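Vaginolysin (Gardnerella vaginalis, PDB 5IMY) probably acts as a secreted cholesterol-dependent cytolysin, a toxin that recognises cholesterol in host membranes and lyses cells. Local coordinates at residues Ser151-Gln156 with His161-Arg166. Sequence-based numbering, arbitrary orientation.
Sequences SKWNAQ and HHVAAR
Trp153 NE1 hydrogen-bonds to Pro123 O, a bond that restrains the indole, whose benzo end meets His161 and Val163. This is a helix-loop-strand connection of the cholesterol-dependent cytolysin fold: helix 139-158 ends, the chain runs through an extended loop, and strand 166-173 then joins the large antiparallel sheet beside strand 208-223. Across the connection the contact is small, 117 Å² in all, and is carried, on the helix side, by Trp153. Trp153 leaves the helix with CG anti to its own N (chi1 -175°), which sends the side chain towards the loop; the ring plane is turned about perpendicular to the CA-CB-CG plane (chi2 90°), and this turn brings CZ2 and CH2 against the loop. There CH2 comes 3.6 Å from His161 O, approaching this backbone oxygen at a slant to the ring plane. Beside it, CZ2 lies 3.9 Å from His161 CB, the two side chains crossing at about a right angle; His161 thus offers its CB and carbonyl rather than its imidazole. From Val163 it is one methyl that touches, CG2 at 3.9 Å from Trp153 CH2, also set obliquely to the ring. Val163 packs further on Pro123 and Leu339, so the indole and the valine share Pro123 as a neighbour. The rings of Phe125 and Tyr157 meet the indole and Leu122 touches it; Trp153 is buried, whereas His161 and Val163 are partly exposed. Within the helix, Asn154 borders the indole too: its OD1 lies in the ring plane at the edge, 3.1 Å from Trp153 CE3.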
ATOM      1  N   SER A 151     -54.102 -12.984  17.810  1.00 46.12           N
ATOM      2  CA  SER A 151     -55.133 -12.543  18.743  1.00 42.68           C
ATOM      3  C   SER A 151     -55.424 -13.612  19.792  1.00 47.94           C
ATOM      4  O   SER A 151     -55.669 -13.294  20.962  1.00 50.18           O
ATOM      5  CB  SER A 151     -56.405 -12.179  17.977  1.00 47.67           C
ATOM      6  OG  SER A 151     -57.545 -12.236  18.816  1.00 63.31           O
ATOM      7  N   LYS A 152     -55.400 -14.886  19.392  1.00 42.67           N
ATOM      8  CA  LYS A 152     -55.639 -15.961  20.349  1.00 42.02           C
ATOM      9  C   LYS A 152     -54.452 -16.140  21.285  1.00 45.80           C
ATOM     10  O   LYS A 152     -54.631 -16.417  22.477  1.00 47.75           O
ATOM     11  CB  LYS A 152     -55.936 -17.267  19.610  1.00 45.72           C
ATOM     12  CG  LYS A 152     -56.135 -18.465  20.533  1.00 46.74           C
ATOM     13  CD  LYS A 152     -56.415 -19.743  19.760  1.00 48.41           C
ATOM     14  CE  LYS A 152     -55.246 -20.120  18.864  1.00 51.71           C
ATOM     15  NZ  LYS A 152     -55.345 -21.521  18.373  1.00 60.03           N
ATOM     16  N   TRP A 153     -53.233 -15.993  20.764  1.00 47.96           N
ATOM     17  CA  TRP A 153     -52.049 -16.116  21.610  1.00 45.42           C
ATOM     18  C   TRP A 153     -51.975 -14.975  22.616  1.00 47.11           C
ATOM     19  O   TRP A 153     -51.691 -15.200  23.799  1.00 48.69           O
ATOM     20  CB  TRP A 153     -50.790 -16.151  20.745  1.00 46.75           C
ATOM     21  CG  TRP A 153     -49.531 -16.391  21.524  1.00 45.10           C
ATOM     22  CD1 TRP A 153     -48.968 -17.598  21.815  1.00 46.84           C
ATOM     23  CD2 TRP A 153     -48.680 -15.399  22.111  1.00 43.98           C
ATOM     24  NE1 TRP A 153     -47.819 -17.421  22.545  1.00 44.62           N
ATOM     25  CE2 TRP A 153     -47.620 -16.080  22.742  1.00 43.70           C
ATOM     26  CE3 TRP A 153     -48.711 -14.002  22.164  1.00 47.81           C
ATOM     27  CZ2 TRP A 153     -46.600 -15.412  23.417  1.00 52.97           C
ATOM     28  CZ3 TRP A 153     -47.697 -13.342  22.835  1.00 47.79           C
ATOM     29  CH2 TRP A 153     -46.656 -14.047  23.452  1.00 50.85           C
ATOM     30  N   ASN A 154     -52.233 -13.742  22.169  1.00 46.58           N
ATOM     31  CA  ASN A 154     -52.170 -12.598  23.072  1.00 50.26           C
ATOM     32  C   ASN A 154     -53.171 -12.723  24.213  1.00 53.48           C
ATOM     33  O   ASN A 154     -52.915 -12.230  25.318  1.00 59.03           O
ATOM     34  CB  ASN A 154     -52.420 -11.303  22.297  1.00 52.43           C
ATOM     35  CG  ASN A 154     -51.298 -10.971  21.333  1.00 61.90           C
ATOM     36  OD1 ASN A 154     -50.157 -11.394  21.521  1.00 62.62           O
ATOM     37  ND2 ASN A 154     -51.616 -10.203  20.297  1.00 59.05           N
ATOM     38  N   ALA A 155     -54.310 -13.375  23.973  1.00 50.18           N
ATOM     39  CA  ALA A 155     -55.326 -13.501  25.012  1.00 46.99           C
ATOM     40  C   ALA A 155     -54.995 -14.620  25.991  1.00 48.72           C
ATOM     41  O   ALA A 155     -55.247 -14.487  27.194  1.00 58.91           O
ATOM     42  CB  ALA A 155     -56.697 -13.740  24.377  1.00 41.73           C
ATOM     43  N   GLN A 156     -54.430 -15.724  25.501  1.00 52.34           N
ATOM     44  CA  GLN A 156     -54.126 -16.866  26.355  1.00 55.91           C
ATOM     45  C   GLN A 156     -52.749 -16.784  26.997  1.00 60.74           C
ATOM     46  O   GLN A 156     -52.570 -17.281  28.114  1.00 68.40           O
ATOM     47  CB  GLN A 156     -54.215 -18.168  25.552  1.00 60.31           C
ATOM     48  CG  GLN A 156     -55.622 -18.560  25.134  1.00 62.82           C
ATOM     49  CD  GLN A 156     -55.679 -19.958  24.542  1.00 72.70           C
ATOM     50  OE1 GLN A 156     -54.797 -20.783  24.787  1.00 70.36           O
ATOM     51  NE2 GLN A 156     -56.714 -20.229  23.757  1.00 69.40           N
ATOM     52  N   HIS A 161     -46.171 -14.956  28.485  1.00 74.31           N
ATOM     53  CA  HIS A 161     -44.847 -14.981  27.880  1.00 66.47           C
ATOM     54  C   HIS A 161     -44.470 -13.621  27.307  1.00 65.08           C
ATOM     55  O   HIS A 161     -45.262 -12.988  26.601  1.00 64.03           O
ATOM     56  CB  HIS A 161     -44.795 -16.044  26.784  1.00 65.43           C
ATOM     57  CG  HIS A 161     -45.131 -17.421  27.264  1.00 59.68           C
ATOM     58  ND1 HIS A 161     -46.406 -17.786  27.639  1.00 63.38           N
ATOM     59  CD2 HIS A 161     -44.359 -18.520  27.435  1.00 66.11           C
ATOM     60  CE1 HIS A 161     -46.406 -19.052  28.018  1.00 66.62           C
ATOM     61  NE2 HIS A 161     -45.175 -19.520  27.903  1.00 61.78           N
ATOM     62  N   HIS A 162     -43.257 -13.175  27.620  1.00 76.00           N
ATOM     63  CA  HIS A 162     -42.664 -11.991  27.011  1.00 76.51           C
ATOM     64  C   HIS A 162     -41.634 -12.456  25.989  1.00 68.21           C
ATOM     65  O   HIS A 162     -40.694 -13.179  26.335  1.00 71.55           O
ATOM     66  CB  HIS A 162     -42.017 -11.094  28.067  1.00 77.85           C
ATOM     67  CG  HIS A 162     -42.995 -10.489  29.025  1.00 83.25           C
ATOM     68  ND1 HIS A 162     -42.619  -9.612  30.020  1.00 87.18           N
ATOM     69  CD2 HIS A 162     -44.337 -10.633  29.140  1.00 83.65           C
ATOM     70  CE1 HIS A 162     -43.685  -9.242  30.707  1.00 91.10           C
ATOM     71  NE2 HIS A 162     -44.740  -9.848  30.194  1.00 85.28           N
ATOM     72  N   VAL A 163     -41.815 -12.045  24.737  1.00 62.42           N
ATOM     73  CA  VAL A 163     -41.032 -12.547  23.613  1.00 58.66           C
ATOM     74  C   VAL A 163     -40.077 -11.453  23.159  1.00 58.80           C
ATOM     75  O   VAL A 163     -40.498 -10.321  22.893  1.00 55.99           O
ATOM     76  CB  VAL A 163     -41.944 -12.999  22.459  1.00 61.75           C
ATOM     77  CG1 VAL A 163     -41.126 -13.337  21.210  1.00 53.36           C
ATOM     78  CG2 VAL A 163     -42.779 -14.184  22.887  1.00 64.30           C
ATOM     79  N   ALA A 164     -38.797 -11.795  23.065  1.00 57.72           N
ATOM     80  CA  ALA A 164     -37.780 -10.895  22.544  1.00 61.44           C
ATOM     81  C   ALA A 164     -37.505 -11.235  21.088  1.00 61.53           C
ATOM     82  O   ALA A 164     -37.500 -12.409  20.702  1.00 56.86           O
ATOM     83  CB  ALA A 164     -36.489 -10.988  23.358  1.00 57.62           C
ATOM     84  N   ALA A 165     -37.279 -10.204  20.281  1.00 59.63           N
ATOM     85  CA  ALA A 165     -37.076 -10.394  18.853  1.00 47.02           C
ATOM     86  C   ALA A 165     -35.684 -10.936  18.569  1.00 47.26           C
ATOM     87  O   ALA A 165     -34.693 -10.469  19.137  1.00 50.54           O
ATOM     88  CB  ALA A 165     -37.269  -9.073  18.108  1.00 45.20           C
ATOM     89  N   ARG A 166     -35.614 -11.931  17.689  1.00 55.05           N
ATOM     90  CA  ARG A 166     -34.343 -12.281  17.075  1.00 54.14           C
ATOM     91  C   ARG A 166     -33.957 -11.169  16.113  1.00 53.80           C
ATOM     92  O   ARG A 166     -34.717 -10.846  15.193  1.00 49.46           O
ATOM     93  CB  ARG A 166     -34.432 -13.610  16.333  1.00 59.13           C
ATOM     94  CG  ARG A 166     -33.123 -14.006  15.653  1.00 81.02           C
ATOM     95  CD  ARG A 166     -33.370 -14.857  14.426  1.00 90.82           C
ATOM     96  NE  ARG A 166     -34.130 -16.052  14.762  1.00116.80           N
ATOM     97  CZ  ARG A 166     -33.610 -17.107  15.373  1.00100.86           C
ATOM     98  NH1 ARG A 166     -32.325 -17.106  15.713  1.00101.17           N
ATOM     99  NH2 ARG A 166     -34.379 -18.155  15.644  1.00 80.47           N
TER